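Long-range contacts in tail spike protein (Acinetobacter phage vB_AbaP_AS12, PDB 6EU4), which probably binds and depolymerises the capsular polysaccharide of its Acinetobacter host, as related trimeric beta-helical tailspikes do: residues Lys234-Trp239 and Phe257-Thr262; Pro266-Gln271 and Asn289-Cys294; Met177-Arg182 and Leu211-Ile216; Arg253-Gly258 and Tyr284-Asn289; Ile317-Val322 and Tyr339-Glu344. All blocks are in the same frame, centred on the assembly; numbering follows the deposited sequence.

Contact 1: residues Lys234-Trp239 and Phe257-Thr262; sequences KSVDAW and FGHTGT
The aliphatic end of Lys234 lies across one face of the His259 imidazole: CE of Lys234 stands 3.5 Å from the ring centroid, only 11° off the ring normal, a CH-pi contact. The segments belong to adjacent coils of a right-handed parallel beta-helix, the body expected of a phage tailspike, at the point where the chain leaves one face for the next. Lys234 gets there with CG anti to the backbone N (chi1 -173°) and an extended chain, and NZ goes on to a salt bridge with Glu231. Gly261 N covers the opposite ring face, so the imidazole is clamped between the lysine and its own loop.

Val236 meets the same ring at its edge, CG2 lying 3.8 Å from CD2 of His259, and also meets the methyl of Thr262 tip to tip. On the inner side, Ala238 CB touches the Phe257 ring at its edge, 4.2 Å from CD2. Ser235 OG turns from the contact to Ala213 O of the preceding coil. The backbones are joined by His259 N, which donates to Ser235 O at 2.9 Å, lying in the carbonyl plane on a lone pair. Just before it, Gly258 CA points its hydrogen at Val236 O, 3.3 Å away.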
# COMPACT_ATOMS: atom_id res chain seq x y z
N LYS A 234 15.30 -3.79 -20.26
CA LYS A 234 15.79 -2.44 -20.53
C LYS A 234 14.80 -1.67 -21.38
O LYS A 234 14.47 -2.09 -22.49
CB LYS A 234 17.14 -2.53 -21.23
CG LYS A 234 17.83 -1.22 -21.40
CD LYS A 234 19.24 -1.45 -21.94
CE LYS A 234 20.08 -0.21 -21.82
NZ LYS A 234 21.49 -0.47 -22.31
N SER A 235 14.36 -0.51 -20.88
CA SER A 235 13.32 0.28 -21.52
C SER A 235 13.64 1.76 -21.36
O SER A 235 14.40 2.16 -20.47
CB SER A 235 11.95 -0.06 -20.90
OG SER A 235 10.88 0.65 -21.49
N VAL A 236 13.05 2.57 -22.24
CA VAL A 236 13.21 4.03 -22.25
C VAL A 236 11.93 4.74 -21.82
O VAL A 236 11.96 5.69 -21.03
CB VAL A 236 13.64 4.52 -23.65
CG1 VAL A 236 13.65 6.02 -23.71
CG2 VAL A 236 15.00 3.96 -24.06
N ASP A 237 10.79 4.33 -22.39
CA ASP A 237 9.50 4.99 -22.19
C ASP A 237 8.48 3.86 -22.17
O ASP A 237 8.17 3.29 -23.23
CB ASP A 237 9.22 6.01 -23.29
CG ASP A 237 7.91 6.78 -23.10
OD1 ASP A 237 6.97 6.29 -22.46
OD2 ASP A 237 7.82 7.91 -23.64
N ALA A 238 8.00 3.53 -20.98
CA ALA A 238 7.00 2.51 -20.74
C ALA A 238 5.85 3.14 -19.99
O ALA A 238 6.07 3.88 -19.02
CB ALA A 238 7.60 1.34 -19.93
N TRP A 239 4.63 2.88 -20.43
CA TRP A 239 3.48 3.38 -19.69
C TRP A 239 2.34 2.38 -19.70
O TRP A 239 2.13 1.64 -20.68
CB TRP A 239 3.04 4.74 -20.21
CG TRP A 239 2.71 4.85 -21.67
CD1 TRP A 239 3.59 4.97 -22.73
CD2 TRP A 239 1.40 4.89 -22.24
NE1 TRP A 239 2.90 5.08 -23.90
CE2 TRP A 239 1.56 5.03 -23.63
CE3 TRP A 239 0.11 4.82 -21.69
CZ2 TRP A 239 0.47 5.09 -24.49
CZ3 TRP A 239 -0.97 4.89 -22.55
CH2 TRP A 239 -0.78 5.03 -23.94
N PHE A 257 14.71 1.18 -16.44
CA PHE A 257 13.60 1.94 -17.00
C PHE A 257 14.01 3.40 -17.10
O PHE A 257 14.72 3.93 -16.24
CB PHE A 257 12.33 1.78 -16.15
CG PHE A 257 11.67 0.44 -16.31
CD1 PHE A 257 12.08 -0.64 -15.55
CD2 PHE A 257 10.62 0.27 -17.21
CE1 PHE A 257 11.49 -1.89 -15.71
CE2 PHE A 257 10.01 -0.96 -17.35
CZ PHE A 257 10.45 -2.05 -16.61
N GLY A 258 13.59 4.05 -18.18
CA GLY A 258 14.03 5.41 -18.44
C GLY A 258 15.46 5.49 -18.91
O GLY A 258 16.12 6.52 -18.72
N HIS A 259 15.96 4.42 -19.55
CA HIS A 259 17.28 4.40 -20.17
C HIS A 259 17.51 5.69 -20.95
O HIS A 259 16.70 6.06 -21.81
CB HIS A 259 17.37 3.17 -21.09
CG HIS A 259 18.53 3.15 -22.04
ND1 HIS A 259 19.84 3.23 -21.62
CD2 HIS A 259 18.57 2.96 -23.38
CE1 HIS A 259 20.64 3.12 -22.67
NE2 HIS A 259 19.90 2.97 -23.75
N THR A 260 18.62 6.37 -20.65
CA THR A 260 18.92 7.68 -21.22
C THR A 260 19.74 7.61 -22.51
O THR A 260 20.06 8.66 -23.09
CB THR A 260 19.72 8.52 -20.23
OG1 THR A 260 20.92 7.80 -19.90
CG2 THR A 260 18.91 8.82 -18.97
N GLY A 261 20.13 6.42 -22.94
CA GLY A 261 21.07 6.27 -24.02
C GLY A 261 20.52 6.28 -25.44
O GLY A 261 21.22 5.81 -26.35
N THR A 262 19.32 6.81 -25.67
CA THR A 262 18.77 6.98 -27.01
C THR A 262 18.35 8.44 -27.20
O THR A 262 18.39 9.26 -26.27
CB THR A 262 17.56 6.06 -27.29
OG1 THR A 262 16.36 6.62 -26.72
CG2 THR A 262 17.80 4.65 -26.74

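Contact 2: residues Pro266-Gln271 and Asn289-Cys294; sequences PNNTTQ and NKMQGC
Gln292 O accepts Thr270 N at 2.9 Å; the donor lies in the carbonyl plane, though the bond is bent at the hydrogen (137°). The same oxygen accepts from a water, which in turn accepts from Gln271 N, so the water bridges the strands where their direct pairing opens; Gln271 N itself is 3.8 Å from Gly293 O. Gln292 N donates to Asn268 O at 3.2 Å, but from 55° above the carbonyl plane. The Asn268 amide supplies a side-chain link. Its ND2 donates to Lys290 O at 3.2 Å, again from above that carbonyl, although the acceptor lies in the plane of the amide; OD1 reaches back to Ala238 N one coil earlier. Asn268 thus spans three successive coils of the parallel beta-helix, with its amide orientation fixed from both ends.

Gln271 folds back on its own strand, chi2 -66°, and NE2 gives a nearly straight bond to Thr269 O while OE1 accepts from Trp243. That curl turns its CB and CG to selenomethionine Met291, and Met291 CE lies 3.8 Å from Gln271 CG. The bent Met291 chain also lays SE 3.5 Å from Asn268 CB. At the outer end, Pro266 CB packs 3.4 Å from Asn289 ND2, which is hydrogen-bonded to Gly258 O. Gly293 O accepts from Ser298 OG of the second subunit, which also packs on Thr269 and Thr270.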
# COMPACT_ATOMS: atom_id res chain seq x y z
N PRO A 266 13.48 10.11 -21.89
CA PRO A 266 12.89 9.18 -20.93
C PRO A 266 11.66 9.74 -20.24
O PRO A 266 11.63 10.88 -19.78
CB PRO A 266 14.02 8.94 -19.92
CG PRO A 266 15.25 9.17 -20.69
CD PRO A 266 14.93 10.29 -21.65
N ASN A 267 10.65 8.89 -20.14
CA ASN A 267 9.43 9.19 -19.40
C ASN A 267 8.67 7.89 -19.23
O ASN A 267 8.62 7.09 -20.15
CB ASN A 267 8.56 10.21 -20.14
CG ASN A 267 7.39 10.69 -19.30
OD1 ASN A 267 6.23 10.44 -19.60
ND2 ASN A 267 7.71 11.36 -18.21
N ASN A 268 8.05 7.70 -18.05
CA ASN A 268 7.33 6.46 -17.78
C ASN A 268 6.14 6.77 -16.88
O ASN A 268 6.19 7.70 -16.08
CB ASN A 268 8.18 5.42 -17.06
CG ASN A 268 9.46 5.08 -17.78
OD1 ASN A 268 9.48 4.22 -18.66
ND2 ASN A 268 10.54 5.76 -17.42
N THR A 269 5.07 5.99 -17.03
CA THR A 269 4.00 6.07 -16.05
C THR A 269 3.48 4.67 -15.73
O THR A 269 3.62 3.74 -16.52
CB THR A 269 2.79 6.91 -16.48
OG1 THR A 269 2.05 6.17 -17.45
CG2 THR A 269 3.19 8.28 -17.02
N THR A 270 2.86 4.58 -14.57
CA THR A 270 1.95 3.48 -14.21
C THR A 270 2.52 2.11 -14.59
O THR A 270 1.89 1.30 -15.29
CB THR A 270 0.55 3.72 -14.81
OG1 THR A 270 0.60 3.94 -16.23
CG2 THR A 270 -0.12 4.91 -14.13
N GLN A 271 3.72 1.83 -14.06
CA GLN A 271 4.31 0.49 -14.10
C GLN A 271 4.07 -0.19 -12.75
O GLN A 271 4.40 0.38 -11.71
CB GLN A 271 5.81 0.53 -14.38
CG GLN A 271 6.18 1.23 -15.68
CD GLN A 271 5.68 0.49 -16.91
OE1 GLN A 271 6.15 -0.61 -17.23
NE2 GLN A 271 4.74 1.10 -17.61
N ASN A 289 14.53 5.72 -13.94
CA ASN A 289 14.60 7.12 -14.31
C ASN A 289 13.25 7.55 -14.87
O ASN A 289 12.70 6.88 -15.75
CB ASN A 289 15.72 7.32 -15.34
CG ASN A 289 15.83 8.76 -15.79
OD1 ASN A 289 15.81 9.70 -14.98
ND2 ASN A 289 15.92 8.95 -17.11
N LYS A 290 12.71 8.64 -14.33
CA LYS A 290 11.42 9.19 -14.76
C LYS A 290 10.32 8.15 -14.66
O LYS A 290 9.45 8.05 -15.53
CB LYS A 290 11.51 9.78 -16.17
CG LYS A 290 12.45 10.98 -16.29
CD LYS A 290 11.85 12.26 -15.68
CE LYS A 290 12.73 13.49 -15.97
NZ LYS A 290 12.06 14.78 -15.60
N MSE A 291 10.32 7.41 -13.56
CA MSE A 291 9.33 6.39 -13.32
C MSE A 291 8.21 6.94 -12.43
O MSE A 291 8.31 6.90 -11.19
CB MSE A 291 9.99 5.15 -12.68
CG MSE A 291 10.64 4.24 -13.75
SE MSE A 291 9.30 3.15 -14.71
CE MSE A 291 9.41 1.52 -13.71
N GLN A 292 7.15 7.43 -13.06
CA GLN A 292 6.04 8.03 -12.34
C GLN A 292 4.96 6.99 -12.06
O GLN A 292 4.67 6.14 -12.91
CB GLN A 292 5.44 9.19 -13.14
CG GLN A 292 6.45 10.06 -13.90
CD GLN A 292 7.52 10.61 -12.99
OE1 GLN A 292 7.41 10.53 -11.77
NE2 GLN A 292 8.57 11.17 -13.58
N GLY A 293 4.32 7.09 -10.89
CA GLY A 293 3.20 6.19 -10.60
C GLY A 293 3.56 4.71 -10.58
O GLY A 293 2.76 3.88 -11.05
N CYS A 294 4.70 4.37 -10.00
CA CYS A 294 5.22 3.01 -9.99
C CYS A 294 4.99 2.34 -8.64
O CYS A 294 5.34 2.90 -7.60
CB CYS A 294 6.72 3.03 -10.30
SG CYS A 294 7.53 1.44 -10.16
O HOH W 1 5.94 3.84 -13.60

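Contact 3: residues Met177-Arg182 and Leu211-Ile216; sequences MVAIPR and LYAPLI
Two backbone bonds make the first shell. Tyr212 N donates to Met177 O at 2.9 Å, nearly along the C=O axis, and Ala179 N returns a bond to Tyr212 O at 3.0 Å within the carbonyl plane. They bracket Tyr212 and pair it, in parallel, with Val178; a further backbone bond of Met177 to Gly210 completes the Met177-Leu211 pair. After Ala179 the chains part, and a water takes over: it donates to Ala179 O and accepts from Leu215 N.

Side chains pack beside these bonds. Ala179 CB points at Ala213 CB and Ile216 CG2, each 3.8 Å away. Leu211, with CG anti to its backbone N, puts CD1 4.1 Å from CB of Met177, a selenomethionine. These are successive coils of the parallel beta-helix, joined where its wall turns a corner, and all the touching residues are buried. On the sheet face opposite Leu211 and Met177, Val178 CG1 approaches the Tyr212 ring obliquely, 4.3 Å from CD2.

Farther out, Pro214 lays CD over the centre of the Tyr212 ring, 3.7 Å above its plane, and thereby backs the ring from its own segment. Tyr133 of the preceding coil packs on Met177, Ala179 and Leu211. Leu215 rests on Trp264. Arg182, at the end of the segment 177-182, forms a salt bridge with Asp146 of the second subunit.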
# COMPACT_ATOMS: atom_id res chain seq x y z
N MSE A 177 15.33 -10.66 -27.16
CA MSE A 177 14.04 -10.25 -27.69
C MSE A 177 13.95 -8.72 -27.68
O MSE A 177 14.47 -8.06 -26.77
CB MSE A 177 12.90 -10.89 -26.85
CG MSE A 177 11.58 -10.90 -27.49
SE MSE A 177 10.37 -12.02 -26.37
CE MSE A 177 9.18 -12.46 -27.79
N VAL A 178 13.31 -8.15 -28.70
CA VAL A 178 13.23 -6.71 -28.90
C VAL A 178 11.78 -6.34 -29.18
O VAL A 178 11.15 -6.94 -30.05
CB VAL A 178 14.13 -6.24 -30.06
CG1 VAL A 178 14.07 -4.71 -30.23
CG2 VAL A 178 15.56 -6.72 -29.85
N ALA A 179 11.27 -5.33 -28.48
CA ALA A 179 9.95 -4.76 -28.75
C ALA A 179 10.12 -3.58 -29.69
O ALA A 179 10.90 -2.66 -29.39
CB ALA A 179 9.27 -4.30 -27.46
N ILE A 180 9.41 -3.59 -30.81
CA ILE A 180 9.51 -2.55 -31.84
C ILE A 180 8.11 -2.05 -32.21
O ILE A 180 7.25 -2.87 -32.56
CB ILE A 180 10.24 -3.08 -33.09
CG1 ILE A 180 11.60 -3.66 -32.73
CG2 ILE A 180 10.34 -1.98 -34.16
CD1 ILE A 180 12.45 -4.18 -33.93
N PRO A 181 7.85 -0.74 -32.22
CA PRO A 181 6.51 -0.29 -32.62
C PRO A 181 6.22 -0.62 -34.08
O PRO A 181 7.11 -0.63 -34.94
CB PRO A 181 6.55 1.24 -32.41
CG PRO A 181 7.71 1.44 -31.46
CD PRO A 181 8.70 0.38 -31.82
N ARG A 182 4.95 -0.88 -34.36
CA ARG A 182 4.50 -0.91 -35.75
C ARG A 182 4.84 0.40 -36.44
O ARG A 182 4.95 1.45 -35.82
CB ARG A 182 2.99 -1.13 -35.81
CG ARG A 182 2.48 -2.46 -35.29
CD ARG A 182 0.93 -2.42 -35.26
NE ARG A 182 0.34 -3.73 -35.02
CZ ARG A 182 -0.97 -3.94 -34.88
NH1 ARG A 182 -1.83 -2.93 -34.92
NH2 ARG A 182 -1.41 -5.17 -34.67
N LEU A 211 15.64 -8.58 -22.60
CA LEU A 211 14.53 -7.96 -23.30
C LEU A 211 14.85 -6.48 -23.47
O LEU A 211 14.91 -5.74 -22.48
CB LEU A 211 13.23 -8.15 -22.53
CG LEU A 211 12.02 -7.39 -23.08
CD1 LEU A 211 11.64 -7.85 -24.48
CD2 LEU A 211 10.82 -7.48 -22.13
N TYR A 212 15.05 -6.05 -24.72
CA TYR A 212 15.22 -4.64 -25.04
C TYR A 212 13.86 -4.15 -25.54
O TYR A 212 13.43 -4.49 -26.64
CB TYR A 212 16.32 -4.41 -26.07
CG TYR A 212 16.55 -2.93 -26.32
CD1 TYR A 212 16.74 -2.06 -25.26
CD2 TYR A 212 16.53 -2.40 -27.60
CE1 TYR A 212 16.93 -0.71 -25.46
CE2 TYR A 212 16.73 -1.05 -27.82
CZ TYR A 212 16.93 -0.21 -26.74
OH TYR A 212 17.12 1.15 -26.93
N ALA A 213 13.20 -3.36 -24.71
CA ALA A 213 11.83 -2.92 -24.97
C ALA A 213 11.78 -1.41 -24.78
O ALA A 213 11.20 -0.90 -23.82
CB ALA A 213 10.85 -3.63 -24.03
N PRO A 214 12.38 -0.66 -25.71
CA PRO A 214 12.59 0.77 -25.44
C PRO A 214 11.29 1.54 -25.29
O PRO A 214 11.16 2.35 -24.36
CB PRO A 214 13.41 1.24 -26.64
CG PRO A 214 13.24 0.17 -27.70
CD PRO A 214 13.06 -1.11 -26.93
N LEU A 215 10.32 1.31 -26.18
CA LEU A 215 9.07 2.07 -26.23
C LEU A 215 7.92 1.07 -26.14
O LEU A 215 7.61 0.39 -27.13
CB LEU A 215 8.98 2.90 -27.52
CG LEU A 215 10.20 3.76 -27.89
CD1 LEU A 215 10.01 4.43 -29.25
CD2 LEU A 215 10.48 4.81 -26.82
N ILE A 216 7.28 0.97 -24.97
CA ILE A 216 6.22 -0.02 -24.74
C ILE A 216 5.08 0.62 -23.98
O ILE A 216 5.26 1.59 -23.22
CB ILE A 216 6.72 -1.27 -23.97
CG1 ILE A 216 7.46 -0.86 -22.70
CG2 ILE A 216 7.60 -2.13 -24.87
CD1 ILE A 216 7.81 -2.02 -21.78
O HOH W 2 9.94 -0.28 -28.61

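Contact 4: residues Arg253-Gly258 and Tyr284-Asn289; sequences RSFIFG and YGWDLN
Phe255 and Trp286 form the dense side of this contact, lying side by side as an offset stack. The Phe255 ring and the six-membered ring of Trp286 have centroids 4.0 Å apart and planes only 10° from parallel. Both residues set CG anti to the carbonyl carbon, which sends the rings the same way. Next along this face, Leu288 CD2 packs 4.0 Å from Phe257 CD1. Phe273 meets Trp286 edge-to-face and also touches Phe257, continuing the aromatic packing.

Such stacking of like residues in neighbouring coils is a hallmark of the interior of parallel beta-helices. The axes of strands 255-257 and 286-289 are 6° from parallel; at Ser254 the bonds to Tyr284 O and Gly285 O are weak. Asp287 N to Phe255 O, at 2.8 Å, and Phe257 N to Asp287 O, at 3.0 Å, both lie nearly along the C=O axes.

The other face carries the partly exposed Arg253, Tyr284 and Asp287 around the buried Ile256. Arg253 NH1 makes a salt bridge with Asp287 OD2 at 2.8 Å; the acceptor is close to the guanidinium plane, yet the carboxylate is approached from above its own plane. Ile256 CD1 covers one guanidinium face, and NH2 has a second anionic partner in Glu231, which would probably stabilise the charge. A water lies within bonding distance of Asp287 OD1 and Phe257 O. At the far end Asn289 ND2 gives Gly258 O a nearly straight 2.9 Å bond.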
# COMPACT_ATOMS: atom_id res chain seq x y z
N ARG A 253 22.98 -4.87 -14.61
CA ARG A 253 21.75 -4.23 -14.15
C ARG A 253 20.56 -5.12 -14.48
O ARG A 253 20.40 -5.53 -15.63
CB ARG A 253 21.56 -2.84 -14.78
CG ARG A 253 22.65 -1.83 -14.41
CD ARG A 253 22.37 -0.45 -14.99
NE ARG A 253 22.68 -0.41 -16.41
CZ ARG A 253 22.25 0.53 -17.25
NH1 ARG A 253 21.50 1.53 -16.83
NH2 ARG A 253 22.59 0.47 -18.54
N SER A 254 19.73 -5.42 -13.48
CA SER A 254 18.60 -6.32 -13.69
C SER A 254 17.47 -5.63 -14.44
O SER A 254 17.08 -6.07 -15.53
CB SER A 254 18.11 -6.89 -12.36
OG SER A 254 19.11 -7.71 -11.78
N PHE A 255 16.94 -4.54 -13.89
CA PHE A 255 15.82 -3.80 -14.47
C PHE A 255 16.27 -2.36 -14.74
O PHE A 255 16.79 -1.69 -13.84
CB PHE A 255 14.63 -3.75 -13.51
CG PHE A 255 13.96 -5.08 -13.26
CD1 PHE A 255 12.94 -5.52 -14.09
CD2 PHE A 255 14.30 -5.85 -12.17
CE1 PHE A 255 12.29 -6.73 -13.83
CE2 PHE A 255 13.66 -7.06 -11.91
CZ PHE A 255 12.66 -7.50 -12.74
N ILE A 256 16.09 -1.89 -15.97
CA ILE A 256 16.44 -0.53 -16.38
C ILE A 256 15.22 0.09 -17.03
O ILE A 256 14.74 -0.42 -18.05
CB ILE A 256 17.62 -0.50 -17.38
CG1 ILE A 256 18.85 -1.22 -16.83
CG2 ILE A 256 17.93 0.93 -17.79
CD1 ILE A 256 19.78 -1.64 -17.97
N PHE A 257 14.71 1.18 -16.44
CA PHE A 257 13.60 1.94 -17.00
C PHE A 257 14.01 3.40 -17.10
O PHE A 257 14.72 3.93 -16.24
CB PHE A 257 12.33 1.78 -16.15
CG PHE A 257 11.67 0.44 -16.31
CD1 PHE A 257 12.08 -0.64 -15.55
CD2 PHE A 257 10.62 0.27 -17.21
CE1 PHE A 257 11.49 -1.89 -15.71
CE2 PHE A 257 10.01 -0.96 -17.35
CZ PHE A 257 10.45 -2.05 -16.61
N GLY A 258 13.59 4.05 -18.18
CA GLY A 258 14.03 5.41 -18.44
C GLY A 258 15.46 5.49 -18.91
O GLY A 258 16.12 6.52 -18.72
N TYR A 284 23.57 -2.05 -10.51
CA TYR A 284 22.31 -1.68 -9.87
C TYR A 284 21.33 -2.84 -10.00
O TYR A 284 21.24 -3.46 -11.06
CB TYR A 284 21.65 -0.46 -10.51
CG TYR A 284 22.46 0.79 -10.47
CD1 TYR A 284 22.70 1.44 -9.26
CD2 TYR A 284 22.97 1.35 -11.63
CE1 TYR A 284 23.44 2.59 -9.21
CE2 TYR A 284 23.72 2.51 -11.59
CZ TYR A 284 23.95 3.11 -10.37
OH TYR A 284 24.68 4.28 -10.31
N GLY A 285 20.54 -3.07 -8.96
CA GLY A 285 19.41 -3.98 -9.09
C GLY A 285 18.34 -3.38 -9.99
O GLY A 285 17.96 -3.96 -11.02
N TRP A 286 17.86 -2.21 -9.60
CA TRP A 286 16.88 -1.45 -10.34
C TRP A 286 17.46 -0.08 -10.64
O TRP A 286 17.94 0.60 -9.73
CB TRP A 286 15.60 -1.27 -9.53
CG TRP A 286 14.90 -2.51 -9.16
CD1 TRP A 286 15.24 -3.40 -8.19
CD2 TRP A 286 13.68 -2.99 -9.74
NE1 TRP A 286 14.32 -4.42 -8.13
CE2 TRP A 286 13.35 -4.18 -9.08
CE3 TRP A 286 12.84 -2.52 -10.76
CZ2 TRP A 286 12.22 -4.93 -9.40
CZ3 TRP A 286 11.71 -3.27 -11.08
CH2 TRP A 286 11.41 -4.46 -10.40
N ASP A 287 17.47 0.29 -11.91
CA ASP A 287 17.96 1.58 -12.37
C ASP A 287 16.75 2.28 -12.99
O ASP A 287 16.37 1.98 -14.12
CB ASP A 287 19.11 1.40 -13.37
CG ASP A 287 19.72 2.72 -13.82
OD1 ASP A 287 19.08 3.78 -13.63
OD2 ASP A 287 20.85 2.68 -14.38
N LEU A 288 16.10 3.15 -12.21
CA LEU A 288 14.82 3.76 -12.57
C LEU A 288 15.00 5.25 -12.80
O LEU A 288 15.58 5.96 -11.96
CB LEU A 288 13.78 3.53 -11.48
CG LEU A 288 13.60 2.08 -11.04
CD1 LEU A 288 12.51 2.04 -9.99
CD2 LEU A 288 13.24 1.17 -12.21
N ASN A 289 14.53 5.72 -13.94
CA ASN A 289 14.60 7.12 -14.31
C ASN A 289 13.25 7.55 -14.87
O ASN A 289 12.70 6.88 -15.75
CB ASN A 289 15.72 7.32 -15.34
CG ASN A 289 15.83 8.76 -15.79
OD1 ASN A 289 15.81 9.70 -14.98
ND2 ASN A 289 15.92 8.95 -17.11
O HOH W 3 17.65 4.38 -16.11

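Contact 5: residues Ile317-Val322 and Tyr339-Glu344; sequences IVYSNV and YAEGSE
Tyr339 opens the second segment by accepting Ile317 N at its O, 2.8 Å away and nearly along the C=O axis, in the parallel pairing of successive beta-helix coils. Its hydroxyl donates to Glu341 OE1 at 2.7 Å, from above the carboxylate plane, while its ring edge meets Val318 CG2. Ala340 sits opposite Ile317. Glu341 N donates to Ile317 O, and Glu341 O accepts Tyr319 N at 2.8 Å; its extended chain carries OE2 to a water also bonded to Tyr319 OH. Gly342 passes beside the Tyr319 ring with positive phi (57°), where a CB would collide with CE1 of that ring. Ser343, its OG anti to the carbonyl carbon, points toward 317-322 and accepts Ser320 N at 3.0 Å, replacing a backbone acceptor at the bend. Glu344 OE1 forms a salt bridge with Lys380 of the same chain, and OE2 accepts from Gly386 N of the second subunit. Its backbone resumes regular pairing: N donates to Ser320 O, and Glu344 O accepts Val322 N at 2.8 Å.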
# COMPACT_ATOMS: atom_id res chain seq x y z
N ILE A 317 16.99 5.54 -8.08
CA ILE A 317 15.66 6.07 -8.39
C ILE A 317 15.78 7.57 -8.61
O ILE A 317 16.02 8.33 -7.66
CB ILE A 317 14.64 5.73 -7.30
CG1 ILE A 317 14.64 4.21 -7.07
CG2 ILE A 317 13.25 6.22 -7.72
CD1 ILE A 317 13.58 3.69 -6.12
N VAL A 318 15.62 7.99 -9.86
CA VAL A 318 15.88 9.36 -10.28
C VAL A 318 14.61 9.93 -10.91
O VAL A 318 14.02 9.31 -11.81
CB VAL A 318 17.07 9.40 -11.26
CG1 VAL A 318 17.27 10.79 -11.80
CG2 VAL A 318 18.34 8.90 -10.55
N TYR A 319 14.21 11.10 -10.44
CA TYR A 319 13.01 11.82 -10.92
C TYR A 319 11.81 10.88 -11.10
O TYR A 319 11.11 10.91 -12.12
CB TYR A 319 13.32 12.58 -12.20
CG TYR A 319 14.34 13.68 -11.98
CD1 TYR A 319 14.10 14.71 -11.07
CD2 TYR A 319 15.52 13.71 -12.69
CE1 TYR A 319 15.03 15.71 -10.86
CE2 TYR A 319 16.46 14.71 -12.50
CZ TYR A 319 16.21 15.70 -11.57
OH TYR A 319 17.14 16.71 -11.38
N SER A 320 11.52 10.11 -10.05
CA SER A 320 10.50 9.08 -10.07
C SER A 320 9.64 9.20 -8.82
O SER A 320 10.03 9.86 -7.85
CB SER A 320 11.12 7.68 -10.11
OG SER A 320 11.96 7.52 -11.23
N ASN A 321 8.49 8.54 -8.81
CA ASN A 321 7.77 8.34 -7.55
C ASN A 321 7.28 6.90 -7.49
O ASN A 321 6.59 6.42 -8.39
CB ASN A 321 6.64 9.39 -7.36
CG ASN A 321 5.40 9.16 -8.22
OD1 ASN A 321 5.41 9.33 -9.45
ND2 ASN A 321 4.28 8.88 -7.55
N VAL A 322 7.71 6.21 -6.43
CA VAL A 322 7.67 4.75 -6.32
C VAL A 322 7.18 4.39 -4.92
O VAL A 322 7.62 4.99 -3.93
CB VAL A 322 9.05 4.11 -6.54
CG1 VAL A 322 9.01 2.60 -6.33
CG2 VAL A 322 9.62 4.47 -7.93
N TYR A 339 19.59 5.05 -3.67
CA TYR A 339 19.97 6.37 -4.15
C TYR A 339 18.72 7.02 -4.73
O TYR A 339 18.15 6.51 -5.69
CB TYR A 339 21.06 6.28 -5.21
CG TYR A 339 21.42 7.62 -5.78
CD1 TYR A 339 22.35 8.43 -5.15
CD2 TYR A 339 20.80 8.11 -6.93
CE1 TYR A 339 22.68 9.69 -5.66
CE2 TYR A 339 21.12 9.36 -7.44
CZ TYR A 339 22.05 10.14 -6.79
OH TYR A 339 22.38 11.39 -7.28
N ALA A 340 18.29 8.14 -4.14
CA ALA A 340 17.08 8.85 -4.55
C ALA A 340 17.47 10.28 -4.88
O ALA A 340 17.99 11.00 -4.02
CB ALA A 340 16.01 8.84 -3.46
N GLU A 341 17.19 10.69 -6.12
CA GLU A 341 17.49 12.02 -6.62
C GLU A 341 16.23 12.56 -7.27
O GLU A 341 15.73 11.97 -8.24
CB GLU A 341 18.66 11.98 -7.62
CG GLU A 341 18.98 13.33 -8.23
CD GLU A 341 20.11 13.28 -9.24
OE1 GLU A 341 20.83 12.26 -9.33
OE2 GLU A 341 20.25 14.29 -9.97
N GLY A 342 15.68 13.63 -6.72
CA GLY A 342 14.43 14.16 -7.22
C GLY A 342 13.27 13.18 -7.20
O GLY A 342 12.37 13.29 -8.05
N SER A 343 13.22 12.27 -6.22
CA SER A 343 12.25 11.19 -6.23
C SER A 343 11.50 11.11 -4.92
O SER A 343 12.03 11.45 -3.86
CB SER A 343 12.93 9.84 -6.50
OG SER A 343 13.44 9.81 -7.80
N GLU A 344 10.26 10.61 -5.01
CA GLU A 344 9.43 10.28 -3.85
C GLU A 344 9.37 8.76 -3.74
O GLU A 344 8.92 8.10 -4.68
CB GLU A 344 8.02 10.87 -3.99
CG GLU A 344 7.10 10.42 -2.83
CD GLU A 344 5.81 11.23 -2.71
OE1 GLU A 344 5.52 12.14 -3.54
OE2 GLU A 344 5.06 10.92 -1.78
O HOH W 4 19.59 16.70 -9.27

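Overall arrangement
From the N terminus, contact 3 comes first, closing the coil between 177-182 and 211-216. Contact 1 follows in series on the next coils; Val236 N and Asp237 N bond to Pro214 O, tying the two together. Contact 4 begins where contact 1 ends, sharing Phe257 and Gly258. Contacts 4 and 2 cross: 266-271 falls between the halves of contact 4, and both use strand 284-304, meeting at Asn289. Contact 5 closes the last loop, bound to contact 4 through Leu288 O and Val318 N and to contact 2 through Ser320 and Asn321. None nests within another. Together they link successive coils along the beta-helix, with contacts 2 and 5 both touching the second subunit.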